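Local structure of peroxisomal membrane protein PEX15 (Saccharomyces cerevisiae, 5VXV) at residues Leu149-Ile154 and Asp198-Ser203; Glu121-Met126 and Gln156-Leu161. The protein anchors the AAA-ATPases PEX1 and PEX6 to the peroxisomal membrane, as a docking factor for their complex. One frame throughout, in Å; residues are numbered along the deposited sequence.

Overall arrangement
Both contacts use helix 143-161 in the C-terminal half of this mainly alpha-helical, probably cytoplasmic domain. Interaction 2 packs the end of that helix against helix 112-136; interaction 1 packs its middle against helix 196-217. Their centres lie about 13 Å apart, and three helices are thereby joined. The two segments follow each other on helix 143-161 with one residue between them, and Ile154 O lies 3.0 Å from Val159 N, a probable hydrogen bond of the wide turns there. Side chains touch as well, since the selenomethionine methyl Met126 CE comes within 3.7 Å of Leu149 CD1. Interaction 2 is the more deeply buried; interaction 1 sits about 14 Å from the chain centre, partly open.

Interaction 1: Leu149-Ile154 and Asp198-Ser203; sequences LIEIFI and DAILNS
Ile200 packs against Ile150 and Ile154, and Glu151 reaches Ser203, where helix 143-161 meets helix 196-217, a helix pair of this mainly alpha-helical domain running in roughly the same direction; the short segments cross at -32° with their axes 10.7 Å apart. One side of the contact is apolar. Ile200 reaches out with CG1 anti to its own carbonyl carbon (chi1 -67°) and CD1 extended beyond it (chi2 169°), and Ile200 CD1 ends 3.6 Å from Ile150 CG2, close to Ile150 CB as well. The two isoleucine side chains meet at about a right angle. Ile150 turns its own CD1 elsewhere, leaving CB and CG2 to do the touching, while Ile130 of helix 112-136 packs on its side chain too. One turn further on, Ile154 CD1 lies 3.9 Å from Ile200 CG2, so Ile200 meets one isoleucine with each branch. Tyr171 of helix 168-177 adds a further neighbour to Ile200.

The other side is polar and partly open. The extended chain of Glu151 carries its carboxylate across to Ser203, where Glu151 OE2 is 2.8 Å from Ser203 OG. Ser203 OG also lies 3.1 Å from Ala199 O, one turn back on its own helix, and its single proton can serve either acceptor. Gln147 NE2, one turn before Glu151, hydrogen-bonds to OE2 and helps fix the carboxylate. A water joins the same two side chains by a second route, donating to Glu151 OE1 at 2.9 Å and to Ser203 OG at 3.2 Å.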
# COMPACT_ATOMS: atom_id res chain seq x y z
N LEU A 149 -2.96 6.35 -4.46
CA LEU A 149 -2.61 6.50 -3.05
C LEU A 149 -3.81 6.94 -2.22
O LEU A 149 -4.08 6.39 -1.15
CB LEU A 149 -1.45 7.49 -2.92
CG LEU A 149 -1.04 7.89 -1.50
CD1 LEU A 149 -0.58 6.68 -0.71
CD2 LEU A 149 0.04 8.96 -1.55
N ILE A 150 -4.54 7.95 -2.70
CA ILE A 150 -5.69 8.42 -1.94
C ILE A 150 -6.77 7.35 -1.89
O ILE A 150 -7.45 7.18 -0.88
CB ILE A 150 -6.23 9.74 -2.54
CG1 ILE A 150 -5.12 10.79 -2.61
CG2 ILE A 150 -7.40 10.26 -1.71
CD1 ILE A 150 -4.47 11.12 -1.28
N GLU A 151 -6.93 6.59 -2.98
CA GLU A 151 -7.97 5.57 -2.99
C GLU A 151 -7.61 4.38 -2.10
O GLU A 151 -8.51 3.74 -1.54
CB GLU A 151 -8.26 5.15 -4.43
CG GLU A 151 -8.95 6.27 -5.21
CD GLU A 151 -9.52 5.83 -6.55
OE1 GLU A 151 -9.29 4.67 -6.94
OE2 GLU A 151 -10.19 6.66 -7.20
N ILE A 152 -6.32 4.09 -1.92
CA ILE A 152 -5.93 3.13 -0.90
C ILE A 152 -6.37 3.62 0.48
O ILE A 152 -6.98 2.89 1.26
CB ILE A 152 -4.41 2.87 -0.93
CG1 ILE A 152 -4.01 2.14 -2.22
CG2 ILE A 152 -3.98 2.04 0.28
CD1 ILE A 152 -2.51 2.11 -2.45
N PHE A 153 -6.04 4.88 0.79
CA PHE A 153 -6.40 5.44 2.09
C PHE A 153 -7.90 5.33 2.34
O PHE A 153 -8.33 4.87 3.40
CB PHE A 153 -5.94 6.89 2.16
CG PHE A 153 -6.16 7.54 3.50
CD1 PHE A 153 -7.36 8.17 3.78
CD2 PHE A 153 -5.17 7.51 4.47
CE1 PHE A 153 -7.57 8.77 5.01
CE2 PHE A 153 -5.38 8.11 5.70
CZ PHE A 153 -6.57 8.74 5.97
N ILE A 154 -8.71 5.72 1.36
CA ILE A 154 -10.16 5.75 1.56
C ILE A 154 -10.74 4.34 1.54
O ILE A 154 -11.44 3.93 2.47
CB ILE A 154 -10.83 6.65 0.51
CG1 ILE A 154 -10.38 8.10 0.72
CG2 ILE A 154 -12.35 6.54 0.60
CD1 ILE A 154 -10.89 9.08 -0.33
N ASP A 198 -12.17 14.98 -8.90
CA ASP A 198 -13.33 14.47 -9.63
C ASP A 198 -13.32 12.95 -9.68
O ASP A 198 -14.33 12.30 -9.40
CB ASP A 198 -13.36 15.05 -11.05
CG ASP A 198 -13.49 16.56 -11.08
OD1 ASP A 198 -14.04 17.14 -10.11
OD2 ASP A 198 -13.05 17.17 -12.08
N ALA A 199 -12.17 12.37 -10.02
CA ALA A 199 -12.09 10.92 -10.19
C ALA A 199 -12.31 10.20 -8.87
O ALA A 199 -13.01 9.18 -8.82
CB ALA A 199 -10.73 10.54 -10.78
N ILE A 200 -11.72 10.70 -7.78
CA ILE A 200 -11.89 10.05 -6.48
C ILE A 200 -13.35 10.07 -6.06
O ILE A 200 -13.89 9.06 -5.59
CB ILE A 200 -10.98 10.72 -5.43
CG1 ILE A 200 -9.51 10.46 -5.76
CG2 ILE A 200 -11.31 10.22 -4.02
CD1 ILE A 200 -8.54 11.28 -4.95
N LEU A 201 -14.01 11.22 -6.20
CA LEU A 201 -15.41 11.31 -5.81
C LEU A 201 -16.27 10.38 -6.66
O LEU A 201 -17.21 9.75 -6.15
CB LEU A 201 -15.89 12.75 -5.91
CG LEU A 201 -15.25 13.71 -4.90
CD1 LEU A 201 -15.48 15.16 -5.30
CD2 LEU A 201 -15.77 13.45 -3.50
N ASN A 202 -15.96 10.27 -7.95
CA ASN A 202 -16.68 9.33 -8.80
C ASN A 202 -16.44 7.89 -8.35
O ASN A 202 -17.38 7.08 -8.32
CB ASN A 202 -16.26 9.51 -10.26
CG ASN A 202 -17.02 8.59 -11.20
OD1 ASN A 202 -18.22 8.78 -11.43
ND2 ASN A 202 -16.33 7.61 -11.76
N SER A 203 -15.20 7.56 -8.00
CA SER A 203 -14.91 6.22 -7.50
C SER A 203 -15.69 5.93 -6.22
O SER A 203 -16.19 4.81 -6.04
CB SER A 203 -13.41 6.07 -7.24
OG SER A 203 -12.68 6.13 -8.46
O HOH W 1 -10.45 3.99 -9.46

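Interaction 2: Glu121-Met126 and Gln156-Leu161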
# COMPACT_ATOMS: atom_id res chain seq x y z
N GLU A 121 -2.39 3.83 13.48
CA GLU A 121 -0.99 4.13 13.19
C GLU A 121 -0.77 4.28 11.69
O GLU A 121 -0.06 5.20 11.25
CB GLU A 121 -0.09 3.03 13.75
CG GLU A 121 0.01 2.99 15.26
CD GLU A 121 1.00 1.95 15.75
OE1 GLU A 121 1.91 1.58 14.97
OE2 GLU A 121 0.86 1.49 16.90
N LEU A 122 -1.36 3.39 10.89
CA LEU A 122 -1.20 3.48 9.45
C LEU A 122 -1.82 4.75 8.90
O LEU A 122 -1.27 5.38 7.99
CB LEU A 122 -1.82 2.25 8.78
CG LEU A 122 -1.76 2.22 7.25
CD1 LEU A 122 -0.31 2.18 6.77
CD2 LEU A 122 -2.53 1.03 6.73
N GLU A 123 -2.99 5.14 9.43
CA GLU A 123 -3.63 6.37 8.98
C GLU A 123 -2.68 7.56 9.13
O GLU A 123 -2.53 8.37 8.21
CB GLU A 123 -4.92 6.61 9.77
CG GLU A 123 -6.06 5.68 9.38
CD GLU A 123 -7.26 5.83 10.29
OE1 GLU A 123 -7.14 6.48 11.35
OE2 GLU A 123 -8.34 5.31 9.94
N SER A 124 -2.03 7.67 10.29
CA SER A 124 -1.10 8.77 10.51
C SER A 124 0.09 8.69 9.57
O SER A 124 0.50 9.70 8.99
CB SER A 124 -0.62 8.76 11.97
OG SER A 124 -1.70 9.03 12.85
N ILE A 125 0.66 7.49 9.40
CA ILE A 125 1.80 7.33 8.50
C ILE A 125 1.42 7.77 7.09
O ILE A 125 2.17 8.50 6.43
CB ILE A 125 2.29 5.87 8.53
CG1 ILE A 125 3.02 5.59 9.85
CG2 ILE A 125 3.21 5.57 7.34
CD1 ILE A 125 3.27 4.12 10.12
N MSE A 126 0.26 7.33 6.61
CA MSE A 126 -0.14 7.62 5.25
C MSE A 126 -0.50 9.09 5.05
O MSE A 126 -0.11 9.70 4.06
CB MSE A 126 -1.31 6.73 4.84
CG MSE A 126 -0.92 5.27 4.68
SE MSE A 126 -2.33 4.20 3.89
CE MSE A 126 -2.26 4.86 2.06
N GLN A 156 -9.26 1.13 1.26
CA GLN A 156 -8.65 0.03 2.00
C GLN A 156 -8.53 0.31 3.49
O GLN A 156 -8.65 -0.63 4.29
CB GLN A 156 -7.28 -0.31 1.41
CG GLN A 156 -7.32 -0.73 -0.05
CD GLN A 156 -6.21 -1.69 -0.42
OE1 GLN A 156 -5.70 -2.43 0.42
NE2 GLN A 156 -5.84 -1.70 -1.70
N VAL A 157 -8.30 1.56 3.89
CA VAL A 157 -8.08 1.87 5.29
C VAL A 157 -9.38 2.34 5.94
O VAL A 157 -9.89 1.71 6.87
CB VAL A 157 -6.96 2.91 5.46
CG1 VAL A 157 -6.68 3.16 6.94
CG2 VAL A 157 -5.69 2.44 4.76
N LYS A 158 -9.94 3.45 5.45
CA LYS A 158 -11.13 4.01 6.10
C LYS A 158 -12.33 3.07 5.96
O LYS A 158 -13.13 2.94 6.89
CB LYS A 158 -11.47 5.39 5.54
CG LYS A 158 -10.35 6.43 5.64
CD LYS A 158 -9.75 6.57 7.04
CE LYS A 158 -10.77 7.00 8.08
NZ LYS A 158 -10.11 7.45 9.34
N VAL A 159 -12.47 2.42 4.80
CA VAL A 159 -13.60 1.53 4.56
C VAL A 159 -13.28 0.13 5.08
O VAL A 159 -13.90 -0.33 6.05
CB VAL A 159 -13.96 1.49 3.06
CG1 VAL A 159 -14.94 0.35 2.74
CG2 VAL A 159 -14.54 2.82 2.62
N LYS A 160 -12.31 -0.55 4.46
CA LYS A 160 -12.15 -1.98 4.71
C LYS A 160 -11.63 -2.26 6.12
O LYS A 160 -12.22 -3.06 6.85
CB LYS A 160 -11.21 -2.59 3.66
CG LYS A 160 -11.05 -4.09 3.80
N LEU A 161 -10.51 -1.64 6.51
CA LEU A 161 -9.91 -1.99 7.79
C LEU A 161 -10.81 -1.61 8.96
O LEU A 161 -10.75 -2.26 10.01
CB LEU A 161 -8.54 -1.33 7.94
CG LEU A 161 -7.38 -1.95 7.14
CD1 LEU A 161 -6.08 -1.21 7.43
CD2 LEU A 161 -7.22 -3.44 7.43
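Helices 112-136 and 143-161 run antiparallel here, with 161° between the segment directions and 10.8 Å between their axes, and Glu123 and Val157 have the nearest CA atoms at 7.3 Å. Val157 reaches toward the other helix with both methyls. Val157 CG1 packs 3.6 Å from Glu123 CG, and Val157 CG2 lies 3.9 Å from Met126 SE and close to Leu122 CD2. Leu161 CD1 approaches Leu122 CD2 more loosely, at 4.3 Å.

Beside this apolar patch, Glu123 OE2 is gripped by two groups. His162 NE2 hydrogen-bonds to it, and Lys158 NZ makes a salt bridge with Glu123 OE2 at 2.8 Å. The ammonium comes from above the carboxylate plane, 63° out of it. The chain of Lys158 is bent at chi2 and chi3, which set CD and CE, and both lie 3.5 Å from Glu123 OE2. An alanine in place of Glu123 would probably leave Lys158 and His162 without their shared acceptor and Val157 CG1 without the methylene it packs on. An apolar seam edged by a salt bridge thus joins the two arms of an antiparallel helical hairpin, formed by the consecutive helices 112-136 and 143-161.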